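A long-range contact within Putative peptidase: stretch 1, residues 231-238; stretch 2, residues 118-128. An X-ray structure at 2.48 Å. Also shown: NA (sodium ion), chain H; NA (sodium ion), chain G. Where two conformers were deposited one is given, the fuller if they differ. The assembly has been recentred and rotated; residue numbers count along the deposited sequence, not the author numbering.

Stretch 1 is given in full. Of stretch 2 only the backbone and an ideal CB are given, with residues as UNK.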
# COMPACT_ATOMS: atom_id res chain seq x y z
N GLU B 231 9.55 12.59 4.53
CA GLU B 231 10.81 12.74 3.82
C GLU B 231 10.59 13.23 2.39
O GLU B 231 11.45 13.88 1.81
CB GLU B 231 11.58 11.41 3.81
CG GLU B 231 11.80 10.81 5.20
CD GLU B 231 12.59 11.73 6.12
OE1 GLU B 231 13.42 12.52 5.62
OE2 GLU B 231 12.38 11.65 7.35
N TRP B 232 9.42 12.92 1.84
CA TRP B 232 9.08 13.38 0.50
C TRP B 232 8.98 14.90 0.47
O TRP B 232 9.44 15.53 -0.47
CB TRP B 232 7.77 12.75 0.02
CG TRP B 232 7.25 13.36 -1.24
CD1 TRP B 232 6.23 14.27 -1.35
CD2 TRP B 232 7.72 13.13 -2.57
NE1 TRP B 232 6.04 14.60 -2.67
CE2 TRP B 232 6.94 13.92 -3.44
CE3 TRP B 232 8.73 12.32 -3.12
CZ2 TRP B 232 7.13 13.93 -4.82
CZ3 TRP B 232 8.92 12.33 -4.49
CH2 TRP B 232 8.12 13.13 -5.33
N TYR B 233 8.37 15.47 1.50
CA TYR B 233 8.27 16.92 1.63
C TYR B 233 9.63 17.60 1.50
O TYR B 233 9.77 18.61 0.80
CB TYR B 233 7.63 17.29 2.97
CG TYR B 233 7.81 18.74 3.38
CD1 TYR B 233 6.92 19.72 2.98
CD2 TYR B 233 8.89 19.12 4.18
CE1 TYR B 233 7.08 21.04 3.35
CE2 TYR B 233 9.07 20.44 4.56
CZ TYR B 233 8.16 21.39 4.14
OH TYR B 233 8.34 22.70 4.52
N LYS B 234 10.63 17.05 2.18
CA LYS B 234 11.96 17.64 2.24
C LYS B 234 12.66 17.66 0.88
O LYS B 234 13.50 18.52 0.62
CB LYS B 234 12.82 16.89 3.26
CG LYS B 234 12.26 16.94 4.68
CD LYS B 234 12.92 15.92 5.60
CE LYS B 234 12.24 15.90 6.96
NZ LYS B 234 12.66 14.72 7.78
N VAL B 235 12.29 16.73 -0.00
CA VAL B 235 12.98 16.59 -1.28
C VAL B 235 12.09 16.91 -2.49
O VAL B 235 12.57 16.95 -3.62
CB VAL B 235 13.55 15.17 -1.46
CG1 VAL B 235 14.63 14.89 -0.43
CG2 VAL B 235 12.44 14.13 -1.37
N SER B 236 10.80 17.13 -2.25
CA SER B 236 9.86 17.33 -3.35
C SER B 236 9.85 18.76 -3.87
O SER B 236 9.41 19.01 -4.99
CB SER B 236 8.44 16.95 -2.92
OG SER B 236 8.05 17.70 -1.79
N GLY B 237 10.31 19.70 -3.05
CA GLY B 237 10.30 21.10 -3.41
C GLY B 237 9.24 21.89 -2.68
O GLY B 237 9.17 23.12 -2.80
N TRP B 238 8.41 21.19 -1.91
CA TRP B 238 7.33 21.82 -1.15
C TRP B 238 7.86 22.86 -0.17
O TRP B 238 7.20 23.88 0.08
CB TRP B 238 6.52 20.77 -0.39
CG TRP B 238 5.37 20.21 -1.16
CD1 TRP B 238 5.20 18.93 -1.59
CD2 TRP B 238 4.21 20.93 -1.61
NE1 TRP B 238 4.02 18.80 -2.27
CE2 TRP B 238 3.39 20.01 -2.30
CE3 TRP B 238 3.79 22.26 -1.50
CZ2 TRP B 238 2.17 20.38 -2.88
CZ3 TRP B 238 2.58 22.62 -2.07
CH2 TRP B 238 1.79 21.69 -2.75
N UNK B 118 12.88 4.56 -8.88
CA UNK B 118 12.68 5.79 -9.64
C UNK B 118 12.14 6.94 -8.79
O UNK B 118 11.91 8.04 -9.30
CB UNK B 118 11.72 5.52 -10.80
N UNK B 119 11.93 6.68 -7.50
CA UNK B 119 11.34 7.67 -6.61
C UNK B 119 12.26 8.87 -6.35
O UNK B 119 11.79 9.99 -6.15
CB UNK B 119 10.97 7.01 -5.28
N UNK B 120 13.56 8.63 -6.35
CA UNK B 120 14.51 9.72 -6.16
C UNK B 120 14.54 10.63 -7.38
O UNK B 120 14.59 11.85 -7.25
CB UNK B 120 15.91 9.17 -5.88
N UNK B 121 14.50 10.04 -8.58
CA UNK B 121 14.42 10.81 -9.81
C UNK B 121 13.15 11.65 -9.85
O UNK B 121 13.14 12.78 -10.35
CB UNK B 121 14.48 9.88 -11.02
N UNK B 122 12.06 11.09 -9.32
CA UNK B 122 10.77 11.77 -9.29
C UNK B 122 10.82 12.98 -8.36
O UNK B 122 10.28 14.04 -8.68
CB UNK B 122 9.67 10.81 -8.85
N UNK B 123 11.46 12.81 -7.21
CA UNK B 123 11.63 13.90 -6.25
C UNK B 123 12.42 15.05 -6.86
O UNK B 123 12.12 16.22 -6.63
CB UNK B 123 12.33 13.39 -4.99
N UNK B 124 13.44 14.71 -7.64
CA UNK B 124 14.22 15.72 -8.35
C UNK B 124 13.34 16.44 -9.35
O UNK B 124 13.30 17.67 -9.38
CB UNK B 124 15.42 15.09 -9.05
N UNK B 125 12.63 15.67 -10.17
CA UNK B 125 11.72 16.22 -11.17
C UNK B 125 10.69 17.14 -10.55
O UNK B 125 10.40 18.22 -11.07
CB UNK B 125 11.02 15.09 -11.93
N UNK B 126 10.13 16.72 -9.42
CA UNK B 126 9.08 17.48 -8.75
C UNK B 126 9.63 18.78 -8.16
O UNK B 126 8.95 19.80 -8.16
CB UNK B 126 8.43 16.63 -7.65
N UNK B 127 10.87 18.73 -7.67
CA UNK B 127 11.50 19.92 -7.09
C UNK B 127 11.74 21.01 -8.14
O UNK B 127 11.88 22.18 -7.80
CB UNK B 127 12.83 19.54 -6.43
N UNK B 128 11.80 20.62 -9.41
CA UNK B 128 11.96 21.58 -10.49
C UNK B 128 10.64 22.27 -10.81
O UNK B 128 10.61 23.30 -11.48
CB UNK B 128 12.51 20.89 -11.74
NA NA H . 11.84 8.70 -12.67
NA NA G . 3.73 15.88 -2.79

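Helical phi/psi run through 119-127, and the axis of this helix passes within 8.8 Å of the weakly bonded helix 231-236 at 51°. Stretch 1 offers the six-membered ring of W232, the methyl CG2 of V235, and the carbonyls of V235 and S236.

Position 118 lies beyond reach of stretch 1, which therefore sets no preference there; many residues would suit. It is E118, whose OE1 accepts a hydrogen bond from the side chain of 121 and binds a sodium ion at 2.9 Å.

At 119 the CB points sideways with nothing of stretch 1 within 5.5 Å; a longer apolar chain could reach the indole. L119 does so, CD1 lying 4.4 Å from W232 CZ3.

Positions 120 (CB away) and 121 (out of reach) would accept most helix-compatible residues, polar ones included. They are E120 and N121; N121 ND2 donates to E118 OE1 at 2.8 Å.

At 122 the ideal CB is sideways, 4.5 Å from W232 CH2, so a medium apolar chain would suit. L122 brings CG to 4.0 Å from that CH2.

Position 123 is the most constrained. Its CB points toward stretch 1, 3.6 Å from W232 CZ3 and 3.7 Å from V235 CG2. The CA of 123 is 4.8 Å from S236 CA. Little room remains in that direction, which favours alanine, with glycine or serine possible. A123 uses its methyl to touch both side chains. Its O is 3.1 Å from V235 O, a pair of acceptors that cannot bond to each other.

Positions 124 (away) and 125 (sideways) have no neighbour in stretch 1 within 5.5 Å of CB and are permissive. They are V124 and A125, neither in contact.

At 126 CB points toward stretch 1, 3.7 Å from S236 O and 4.1 Å from W232 CZ2. A small or beta-branched residue would suit, serine, threonine or valine among them. T126 places OG1 at the ring edge, 3.6 Å from W232 CH2, while OG1 donates to L122 O at 2.7 Å. W232 thus sits as a knob among L119, L122, A123 and T126.

At 127 CB is sideways, 3.7 Å from S236 O and 3.8 Å from V235 O; a small side chain, alanine or serine, fits readily. S127 turns OG to V124 O (2.5 Å). Its CA makes a CA-H...O contact with S236 O at 3.1 Å and lies 4.0 Å from G237 CA, where an ideal CB on G237 would clash, 2.9 Å from S127 CA.

At 128 CB points away and nothing of stretch 1 lies within 5.5 Å of it, so residues of many sizes and kinds would suit, long polar chains among them. K128 makes no contact with stretch 1.

Stretch 2 118-128: ELENLAVATSK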
# COMPACT_ATOMS: atom_id res chain seq x y z
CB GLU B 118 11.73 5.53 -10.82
CG GLU B 118 12.30 4.59 -11.89
CD GLU B 118 13.31 5.27 -12.80
OE1 GLU B 118 13.69 6.43 -12.53
OE2 GLU B 118 13.72 4.64 -13.80
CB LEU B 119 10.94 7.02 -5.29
CG LEU B 119 9.46 6.67 -5.15
CD1 LEU B 119 8.62 7.94 -5.10
CD2 LEU B 119 9.01 5.78 -6.30
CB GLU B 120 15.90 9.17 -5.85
CG GLU B 120 15.96 8.45 -4.52
CD GLU B 120 17.38 8.17 -4.06
OE1 GLU B 120 18.31 8.33 -4.88
OE2 GLU B 120 17.56 7.79 -2.89
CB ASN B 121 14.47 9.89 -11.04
CG ASN B 121 15.80 9.20 -11.20
OD1 ASN B 121 16.80 9.59 -10.60
ND2 ASN B 121 15.83 8.15 -12.02
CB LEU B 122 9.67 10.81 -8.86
CG LEU B 122 8.24 11.35 -8.95
CD1 LEU B 122 7.93 11.82 -10.37
CD2 LEU B 122 7.24 10.30 -8.49
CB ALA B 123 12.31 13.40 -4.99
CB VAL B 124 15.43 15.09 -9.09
CG1 VAL B 124 16.17 16.15 -9.90
CG2 VAL B 124 16.38 14.43 -8.09
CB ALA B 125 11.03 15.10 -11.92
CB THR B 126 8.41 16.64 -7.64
OG1 THR B 126 8.03 15.37 -8.17
CG2 THR B 126 7.19 17.35 -7.12
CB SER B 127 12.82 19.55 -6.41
OG SER B 127 13.77 19.09 -7.35
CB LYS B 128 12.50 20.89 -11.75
CG LYS B 128 13.88 20.26 -11.58
CD LYS B 128 14.32 19.54 -12.85
CE LYS B 128 15.83 19.30 -12.85
NZ LYS B 128 16.31 18.66 -14.11
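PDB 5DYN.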